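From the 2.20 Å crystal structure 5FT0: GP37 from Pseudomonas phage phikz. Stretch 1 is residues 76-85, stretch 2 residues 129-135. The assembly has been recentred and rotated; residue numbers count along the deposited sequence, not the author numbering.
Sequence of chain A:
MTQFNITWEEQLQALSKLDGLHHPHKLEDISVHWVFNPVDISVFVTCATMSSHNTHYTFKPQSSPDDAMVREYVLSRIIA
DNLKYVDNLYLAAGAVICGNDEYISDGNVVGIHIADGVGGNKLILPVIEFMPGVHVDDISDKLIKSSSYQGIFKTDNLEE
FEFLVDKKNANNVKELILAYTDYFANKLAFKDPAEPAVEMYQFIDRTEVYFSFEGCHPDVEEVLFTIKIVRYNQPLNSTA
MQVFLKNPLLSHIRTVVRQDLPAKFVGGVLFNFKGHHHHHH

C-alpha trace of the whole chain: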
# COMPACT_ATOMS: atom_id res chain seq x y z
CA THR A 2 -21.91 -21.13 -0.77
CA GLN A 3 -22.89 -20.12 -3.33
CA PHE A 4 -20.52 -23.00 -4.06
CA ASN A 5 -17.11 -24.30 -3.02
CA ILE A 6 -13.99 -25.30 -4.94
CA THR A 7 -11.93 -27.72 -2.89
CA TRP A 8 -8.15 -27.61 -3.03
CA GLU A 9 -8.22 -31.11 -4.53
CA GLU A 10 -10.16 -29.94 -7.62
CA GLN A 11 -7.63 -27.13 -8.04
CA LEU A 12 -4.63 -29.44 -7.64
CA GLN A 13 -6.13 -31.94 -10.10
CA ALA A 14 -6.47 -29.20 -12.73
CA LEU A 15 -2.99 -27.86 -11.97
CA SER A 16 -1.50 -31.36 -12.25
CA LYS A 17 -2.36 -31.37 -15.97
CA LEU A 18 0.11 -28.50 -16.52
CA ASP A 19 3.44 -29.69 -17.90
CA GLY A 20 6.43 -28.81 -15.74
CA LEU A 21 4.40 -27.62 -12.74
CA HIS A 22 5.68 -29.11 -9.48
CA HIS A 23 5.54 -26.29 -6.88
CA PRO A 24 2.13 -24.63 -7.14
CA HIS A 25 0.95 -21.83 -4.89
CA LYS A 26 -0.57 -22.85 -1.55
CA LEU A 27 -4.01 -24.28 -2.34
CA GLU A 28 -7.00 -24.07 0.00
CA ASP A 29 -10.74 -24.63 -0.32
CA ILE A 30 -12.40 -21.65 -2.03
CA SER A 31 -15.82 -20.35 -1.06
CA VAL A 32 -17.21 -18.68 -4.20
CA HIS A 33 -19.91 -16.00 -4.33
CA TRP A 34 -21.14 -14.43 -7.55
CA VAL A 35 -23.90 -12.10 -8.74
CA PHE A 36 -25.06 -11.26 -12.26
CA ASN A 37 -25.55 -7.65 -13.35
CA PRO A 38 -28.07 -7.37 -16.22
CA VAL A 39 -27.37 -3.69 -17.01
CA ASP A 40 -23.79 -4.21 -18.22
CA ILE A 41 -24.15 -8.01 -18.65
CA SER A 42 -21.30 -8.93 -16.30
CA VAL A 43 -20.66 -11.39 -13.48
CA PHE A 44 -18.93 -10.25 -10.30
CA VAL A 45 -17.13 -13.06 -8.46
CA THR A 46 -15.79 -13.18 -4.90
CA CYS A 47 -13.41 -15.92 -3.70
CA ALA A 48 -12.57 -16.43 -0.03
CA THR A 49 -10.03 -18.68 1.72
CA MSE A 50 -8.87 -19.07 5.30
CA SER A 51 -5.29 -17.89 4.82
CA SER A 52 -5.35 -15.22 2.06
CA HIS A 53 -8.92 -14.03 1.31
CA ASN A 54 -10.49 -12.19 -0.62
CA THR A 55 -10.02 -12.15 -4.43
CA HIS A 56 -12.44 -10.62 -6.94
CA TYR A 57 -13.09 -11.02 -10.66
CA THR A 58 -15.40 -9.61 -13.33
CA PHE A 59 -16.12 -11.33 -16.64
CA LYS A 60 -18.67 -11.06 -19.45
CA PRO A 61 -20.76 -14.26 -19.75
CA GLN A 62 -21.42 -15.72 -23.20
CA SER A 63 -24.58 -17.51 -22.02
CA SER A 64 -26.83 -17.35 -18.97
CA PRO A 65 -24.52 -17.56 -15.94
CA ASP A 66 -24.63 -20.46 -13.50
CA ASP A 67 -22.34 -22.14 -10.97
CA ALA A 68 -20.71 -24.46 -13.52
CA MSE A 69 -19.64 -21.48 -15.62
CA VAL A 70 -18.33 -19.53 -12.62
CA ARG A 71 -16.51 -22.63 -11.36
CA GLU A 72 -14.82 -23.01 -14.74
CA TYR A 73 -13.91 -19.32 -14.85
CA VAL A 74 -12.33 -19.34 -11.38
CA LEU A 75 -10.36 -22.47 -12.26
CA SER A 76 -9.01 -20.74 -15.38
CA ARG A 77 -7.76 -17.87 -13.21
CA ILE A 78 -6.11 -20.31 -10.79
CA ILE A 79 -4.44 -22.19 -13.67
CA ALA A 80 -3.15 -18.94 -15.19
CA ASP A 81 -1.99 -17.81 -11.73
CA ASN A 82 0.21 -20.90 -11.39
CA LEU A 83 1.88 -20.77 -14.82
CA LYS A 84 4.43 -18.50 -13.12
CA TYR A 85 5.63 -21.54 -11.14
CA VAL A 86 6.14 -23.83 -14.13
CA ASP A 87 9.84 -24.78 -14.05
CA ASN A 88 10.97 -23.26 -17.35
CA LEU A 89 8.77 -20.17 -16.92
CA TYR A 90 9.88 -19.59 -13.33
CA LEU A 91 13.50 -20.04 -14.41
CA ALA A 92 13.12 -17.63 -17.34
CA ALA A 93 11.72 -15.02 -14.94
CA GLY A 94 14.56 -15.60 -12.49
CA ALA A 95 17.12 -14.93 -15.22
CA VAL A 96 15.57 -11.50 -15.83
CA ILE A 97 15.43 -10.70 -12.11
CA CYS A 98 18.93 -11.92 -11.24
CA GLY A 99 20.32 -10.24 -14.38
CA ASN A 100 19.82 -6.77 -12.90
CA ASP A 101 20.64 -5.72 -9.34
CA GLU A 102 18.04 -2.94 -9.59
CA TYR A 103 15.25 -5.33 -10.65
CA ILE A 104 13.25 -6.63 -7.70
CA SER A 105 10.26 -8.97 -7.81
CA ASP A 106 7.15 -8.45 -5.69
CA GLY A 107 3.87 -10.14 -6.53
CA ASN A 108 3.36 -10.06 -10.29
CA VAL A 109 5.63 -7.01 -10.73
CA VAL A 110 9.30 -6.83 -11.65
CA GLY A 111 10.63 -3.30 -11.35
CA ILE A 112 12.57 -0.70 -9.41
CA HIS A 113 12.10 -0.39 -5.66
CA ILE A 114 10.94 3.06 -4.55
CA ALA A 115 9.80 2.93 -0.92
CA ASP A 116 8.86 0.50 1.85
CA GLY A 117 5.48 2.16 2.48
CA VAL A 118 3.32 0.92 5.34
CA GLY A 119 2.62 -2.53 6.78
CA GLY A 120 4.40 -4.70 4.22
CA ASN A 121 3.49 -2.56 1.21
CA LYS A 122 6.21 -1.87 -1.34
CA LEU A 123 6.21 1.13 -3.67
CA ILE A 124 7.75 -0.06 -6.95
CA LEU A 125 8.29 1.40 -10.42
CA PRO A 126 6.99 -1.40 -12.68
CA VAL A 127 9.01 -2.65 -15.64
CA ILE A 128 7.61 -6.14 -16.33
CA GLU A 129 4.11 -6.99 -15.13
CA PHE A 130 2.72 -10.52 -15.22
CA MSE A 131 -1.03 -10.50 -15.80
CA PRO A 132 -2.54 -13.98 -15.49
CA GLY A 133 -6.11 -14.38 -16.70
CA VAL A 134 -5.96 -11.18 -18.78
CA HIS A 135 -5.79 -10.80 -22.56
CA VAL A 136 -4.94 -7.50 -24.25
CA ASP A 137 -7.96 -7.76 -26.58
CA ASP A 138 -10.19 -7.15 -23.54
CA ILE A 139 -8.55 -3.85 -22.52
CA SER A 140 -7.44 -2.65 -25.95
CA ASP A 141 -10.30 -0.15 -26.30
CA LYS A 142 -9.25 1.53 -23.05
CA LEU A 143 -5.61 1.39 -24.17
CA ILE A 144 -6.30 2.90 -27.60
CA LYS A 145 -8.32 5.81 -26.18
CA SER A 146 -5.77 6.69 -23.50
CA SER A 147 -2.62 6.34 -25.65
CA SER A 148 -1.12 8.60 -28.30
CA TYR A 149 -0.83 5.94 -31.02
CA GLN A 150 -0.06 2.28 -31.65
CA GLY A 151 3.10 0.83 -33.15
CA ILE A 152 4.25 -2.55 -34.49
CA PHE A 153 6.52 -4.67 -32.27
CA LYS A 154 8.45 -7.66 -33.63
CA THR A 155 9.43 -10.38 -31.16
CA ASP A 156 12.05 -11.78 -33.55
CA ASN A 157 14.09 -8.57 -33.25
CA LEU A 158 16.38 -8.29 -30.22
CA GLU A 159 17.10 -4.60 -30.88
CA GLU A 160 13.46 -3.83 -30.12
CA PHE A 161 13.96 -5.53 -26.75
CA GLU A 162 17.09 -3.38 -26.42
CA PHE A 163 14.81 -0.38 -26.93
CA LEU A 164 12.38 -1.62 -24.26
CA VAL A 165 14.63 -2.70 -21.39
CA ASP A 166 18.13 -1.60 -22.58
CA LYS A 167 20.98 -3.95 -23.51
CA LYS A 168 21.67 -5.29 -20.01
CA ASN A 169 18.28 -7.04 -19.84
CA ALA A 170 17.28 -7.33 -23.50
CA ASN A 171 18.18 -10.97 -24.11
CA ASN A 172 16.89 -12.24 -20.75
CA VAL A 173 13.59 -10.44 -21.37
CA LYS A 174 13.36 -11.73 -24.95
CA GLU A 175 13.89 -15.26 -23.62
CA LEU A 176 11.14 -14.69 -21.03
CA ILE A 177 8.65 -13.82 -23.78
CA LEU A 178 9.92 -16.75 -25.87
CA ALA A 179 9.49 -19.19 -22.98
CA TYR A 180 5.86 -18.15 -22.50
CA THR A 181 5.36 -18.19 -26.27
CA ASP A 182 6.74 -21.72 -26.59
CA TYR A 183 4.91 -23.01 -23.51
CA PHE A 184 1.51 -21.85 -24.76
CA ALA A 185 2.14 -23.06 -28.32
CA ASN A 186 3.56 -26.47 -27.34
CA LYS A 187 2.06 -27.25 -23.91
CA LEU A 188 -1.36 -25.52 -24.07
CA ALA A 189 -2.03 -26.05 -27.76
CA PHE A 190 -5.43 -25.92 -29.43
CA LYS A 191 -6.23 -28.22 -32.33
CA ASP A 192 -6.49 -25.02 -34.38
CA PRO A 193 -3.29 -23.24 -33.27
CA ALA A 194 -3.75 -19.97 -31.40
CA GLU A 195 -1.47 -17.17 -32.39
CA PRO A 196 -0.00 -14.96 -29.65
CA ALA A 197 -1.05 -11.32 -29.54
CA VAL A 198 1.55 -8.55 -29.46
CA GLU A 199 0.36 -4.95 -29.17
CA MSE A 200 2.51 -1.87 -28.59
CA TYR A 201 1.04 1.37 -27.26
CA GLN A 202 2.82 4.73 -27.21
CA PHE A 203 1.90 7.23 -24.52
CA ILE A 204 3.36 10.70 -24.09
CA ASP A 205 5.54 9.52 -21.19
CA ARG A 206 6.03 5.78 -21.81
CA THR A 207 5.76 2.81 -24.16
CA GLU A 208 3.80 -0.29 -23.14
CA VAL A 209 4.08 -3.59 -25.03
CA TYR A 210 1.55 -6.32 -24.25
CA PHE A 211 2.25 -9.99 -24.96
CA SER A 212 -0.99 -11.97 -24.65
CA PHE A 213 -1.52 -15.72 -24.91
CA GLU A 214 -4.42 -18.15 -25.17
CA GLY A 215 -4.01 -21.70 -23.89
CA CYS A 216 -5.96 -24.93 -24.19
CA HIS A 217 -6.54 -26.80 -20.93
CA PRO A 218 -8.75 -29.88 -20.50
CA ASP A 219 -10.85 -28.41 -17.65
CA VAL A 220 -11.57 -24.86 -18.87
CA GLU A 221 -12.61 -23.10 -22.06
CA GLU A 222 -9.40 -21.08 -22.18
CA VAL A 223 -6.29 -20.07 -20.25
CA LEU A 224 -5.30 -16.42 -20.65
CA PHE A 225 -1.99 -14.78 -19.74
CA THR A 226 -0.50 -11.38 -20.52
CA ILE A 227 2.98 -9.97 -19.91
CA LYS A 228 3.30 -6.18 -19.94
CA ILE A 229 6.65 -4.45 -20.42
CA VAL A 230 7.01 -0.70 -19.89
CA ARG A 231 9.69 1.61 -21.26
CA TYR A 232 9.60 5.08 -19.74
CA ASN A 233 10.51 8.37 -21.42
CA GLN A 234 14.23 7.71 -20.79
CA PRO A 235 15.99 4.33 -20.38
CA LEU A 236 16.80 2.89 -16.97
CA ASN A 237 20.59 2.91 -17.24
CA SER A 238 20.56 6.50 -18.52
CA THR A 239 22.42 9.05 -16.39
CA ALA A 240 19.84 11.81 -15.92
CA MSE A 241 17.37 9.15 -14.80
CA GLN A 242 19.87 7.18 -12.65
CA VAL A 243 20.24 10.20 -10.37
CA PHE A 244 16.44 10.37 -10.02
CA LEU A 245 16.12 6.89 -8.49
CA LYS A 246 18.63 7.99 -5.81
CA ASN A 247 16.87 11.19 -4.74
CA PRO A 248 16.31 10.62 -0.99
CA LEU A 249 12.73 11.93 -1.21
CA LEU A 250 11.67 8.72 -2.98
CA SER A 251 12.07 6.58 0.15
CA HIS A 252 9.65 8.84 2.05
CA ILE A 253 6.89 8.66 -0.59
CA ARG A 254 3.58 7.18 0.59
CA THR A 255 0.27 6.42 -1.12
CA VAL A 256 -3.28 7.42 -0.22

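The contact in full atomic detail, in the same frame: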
# COMPACT_ATOMS: atom_id res chain seq x y z
N SER A 76 -9.89 -21.28 -14.35
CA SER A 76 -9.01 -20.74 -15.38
C SER A 76 -8.12 -19.63 -14.84
O SER A 76 -7.00 -19.45 -15.32
CB SER A 76 -9.84 -20.24 -16.57
OG SER A 76 -10.44 -18.99 -16.27
N ARG A 77 -8.60 -18.88 -13.85
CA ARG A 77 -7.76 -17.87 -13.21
C ARG A 77 -6.71 -18.52 -12.31
O ARG A 77 -5.59 -18.03 -12.20
CB ARG A 77 -8.61 -16.87 -12.42
CG ARG A 77 -9.64 -16.09 -13.24
CD ARG A 77 -9.01 -15.32 -14.39
NE ARG A 77 -8.05 -14.31 -13.94
CZ ARG A 77 -8.34 -13.02 -13.77
NH1 ARG A 77 -9.56 -12.58 -14.01
NH2 ARG A 77 -7.40 -12.18 -13.37
N ILE A 78 -7.07 -19.62 -11.64
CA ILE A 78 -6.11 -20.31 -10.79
C ILE A 78 -5.03 -20.97 -11.64
O ILE A 78 -3.84 -20.92 -11.30
CB ILE A 78 -6.82 -21.34 -9.89
CG1 ILE A 78 -7.80 -20.64 -8.95
CG2 ILE A 78 -5.81 -22.17 -9.11
CD1 ILE A 78 -8.59 -21.60 -8.08
N ILE A 79 -5.42 -21.58 -12.76
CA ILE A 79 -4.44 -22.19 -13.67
C ILE A 79 -3.47 -21.13 -14.18
O ILE A 79 -2.25 -21.30 -14.11
CB ILE A 79 -5.16 -22.90 -14.82
CG1 ILE A 79 -5.99 -24.08 -14.30
CG2 ILE A 79 -4.15 -23.36 -15.87
CD1 ILE A 79 -6.93 -24.66 -15.33
N ALA A 80 -4.01 -20.02 -14.69
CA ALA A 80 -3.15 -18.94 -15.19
C ALA A 80 -2.26 -18.39 -14.08
O ALA A 80 -1.09 -18.05 -14.33
CB ALA A 80 -4.00 -17.83 -15.80
N ASP A 81 -2.78 -18.31 -12.86
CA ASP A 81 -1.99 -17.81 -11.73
C ASP A 81 -0.78 -18.69 -11.44
O ASP A 81 0.22 -18.20 -10.91
CB ASP A 81 -2.87 -17.70 -10.49
CG ASP A 81 -3.26 -16.28 -10.17
OD1 ASP A 81 -2.41 -15.38 -10.36
OD2 ASP A 81 -4.40 -16.05 -9.72
N ASN A 82 -0.86 -19.98 -11.75
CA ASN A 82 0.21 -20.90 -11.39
C ASN A 82 1.16 -21.20 -12.54
O ASN A 82 2.14 -21.92 -12.33
CB ASN A 82 -0.39 -22.21 -10.86
CG ASN A 82 -0.84 -22.08 -9.42
OD1 ASN A 82 -0.04 -22.26 -8.49
ND2 ASN A 82 -2.11 -21.75 -9.22
N LEU A 83 0.91 -20.66 -13.74
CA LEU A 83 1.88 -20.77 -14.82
C LEU A 83 3.22 -20.16 -14.44
O LEU A 83 4.26 -20.61 -14.91
CB LEU A 83 1.34 -20.09 -16.08
CG LEU A 83 0.12 -20.74 -16.74
CD1 LEU A 83 -0.36 -19.90 -17.92
CD2 LEU A 83 0.46 -22.16 -17.17
N LYS A 84 3.20 -19.13 -13.58
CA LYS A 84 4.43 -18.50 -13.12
C LYS A 84 5.37 -19.49 -12.43
O LYS A 84 6.58 -19.25 -12.40
CB LYS A 84 4.11 -17.36 -12.15
CG LYS A 84 3.75 -16.05 -12.82
CD LYS A 84 3.17 -15.09 -11.80
CE LYS A 84 1.78 -15.54 -11.37
NZ LYS A 84 1.35 -14.91 -10.09
N TYR A 85 4.83 -20.58 -11.89
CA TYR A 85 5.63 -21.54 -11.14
C TYR A 85 6.02 -22.76 -11.96
O TYR A 85 6.70 -23.65 -11.44
CB TYR A 85 4.86 -21.97 -9.88
CG TYR A 85 4.41 -20.79 -9.05
CD1 TYR A 85 5.33 -19.91 -8.51
CD2 TYR A 85 3.06 -20.55 -8.82
CE1 TYR A 85 4.93 -18.82 -7.76
CE2 TYR A 85 2.65 -19.46 -8.07
CZ TYR A 85 3.59 -18.60 -7.54
OH TYR A 85 3.18 -17.52 -6.79
N GLU A 129 5.27 -6.63 -15.92
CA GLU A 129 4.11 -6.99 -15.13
C GLU A 129 3.50 -8.27 -15.69
O GLU A 129 3.11 -8.31 -16.87
CB GLU A 129 3.08 -5.87 -15.10
CG GLU A 129 1.84 -6.19 -14.27
CD GLU A 129 0.94 -4.98 -14.07
OE1 GLU A 129 1.39 -3.85 -14.36
OE2 GLU A 129 -0.21 -5.17 -13.62
N PHE A 130 3.42 -9.30 -14.86
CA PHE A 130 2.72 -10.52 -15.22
C PHE A 130 1.23 -10.35 -14.95
O PHE A 130 0.85 -9.89 -13.87
CB PHE A 130 3.27 -11.71 -14.44
CG PHE A 130 4.74 -11.95 -14.65
CD1 PHE A 130 5.18 -12.76 -15.68
CD2 PHE A 130 5.68 -11.36 -13.82
CE1 PHE A 130 6.53 -12.99 -15.87
CE2 PHE A 130 7.03 -11.58 -14.01
CZ PHE A 130 7.46 -12.39 -15.04
N MSE A 131 0.41 -10.70 -15.93
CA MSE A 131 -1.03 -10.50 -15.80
C MSE A 131 -1.81 -11.76 -16.15
O MSE A 131 -2.40 -11.86 -17.23
CB MSE A 131 -1.48 -9.34 -16.70
CG MSE A 131 -0.72 -8.04 -16.44
SE MSE A 131 -1.19 -6.63 -17.71
CE MSE A 131 -3.06 -6.37 -17.21
N PRO A 132 -1.83 -12.73 -15.23
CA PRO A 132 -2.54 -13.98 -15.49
C PRO A 132 -4.04 -13.75 -15.58
O PRO A 132 -4.62 -12.94 -14.85
CB PRO A 132 -2.18 -14.86 -14.29
CG PRO A 132 -1.89 -13.88 -13.20
CD PRO A 132 -1.25 -12.69 -13.87
N GLY A 133 -4.68 -14.48 -16.49
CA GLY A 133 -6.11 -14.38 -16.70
C GLY A 133 -6.56 -13.18 -17.50
O GLY A 133 -7.77 -12.98 -17.65
N VAL A 134 -5.64 -12.38 -18.03
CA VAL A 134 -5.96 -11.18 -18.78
C VAL A 134 -5.43 -11.34 -20.20
O VAL A 134 -4.34 -11.89 -20.40
CB VAL A 134 -5.37 -9.92 -18.11
CG1 VAL A 134 -5.65 -8.68 -18.94
CG2 VAL A 134 -5.93 -9.76 -16.70
N HIS A 135 -6.21 -10.87 -21.17
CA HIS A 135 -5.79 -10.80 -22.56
C HIS A 135 -5.93 -9.36 -23.03
O HIS A 135 -6.87 -8.66 -22.64
CB HIS A 135 -6.63 -11.73 -23.44
CG HIS A 135 -6.05 -11.97 -24.80
ND1 HIS A 135 -6.07 -11.02 -25.79
CD2 HIS A 135 -5.45 -13.06 -25.33
CE1 HIS A 135 -5.50 -11.51 -26.88
NE2 HIS A 135 -5.12 -12.75 -26.62

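Pro132 is the centre of this contact, where the end of a strand, residues 129-132, packs on a helix running nearly antiparallel to it, at an angle of 151° between their directions. Its CA-to-CB bond points toward the helix, and its ring meets the residue there with the smallest side chain, Ala80. The two CA atoms lie only 5.0 Å apart, and Ala80 CB touches Pro132 CB at 3.8 Å. Alanine suits this place because its lone methyl group lets the backbones come so near while still offering an apolar surface. Proline suits its own place as the second residue of a type II turn, where its phi of -67° is one the ring readily holds, and the ring gives Ala80 a compact apolar surface. The proline ring also lies against polar atoms: Pro132 CB is 3.4 Å from Ala80 O, and Pro132 CG is 3.3 Å from Asp81 OD1.

Arg77, one turn before Asp81, covers the next largest area. Its CA-to-CB bond points sideways, but chi1, chi2 and chi3 are all m, and the folded chain brings the guanidinium to the turn that begins in the last residues of the strand. There Arg77 NH2 donates a weak hydrogen bond to Pro132 O, 3.2 Å long and bent to 128° at the hydrogen, while Gly133 O lies over one face of the group.

Glycine suits position 133 for two reasons. It belongs to the type II turn from Met131 to Val134, and its positive phi of 78° favours glycine. It also leaves room: Arg77 NE comes within 3.4 Å of Gly133 CA, and an ideal CB would stand just 1.9 Å from Arg77 NE, a clash.

Farther along, Lys84 contributes its aliphatic length, with Lys84 CD 4.3 Å from Phe130 CB and Lys84 CE 4.4 Å from Pro132 CG. Its charged end makes a long salt bridge within its own stretch, Lys84 NZ to Asp81 OD1 at 3.8 Å.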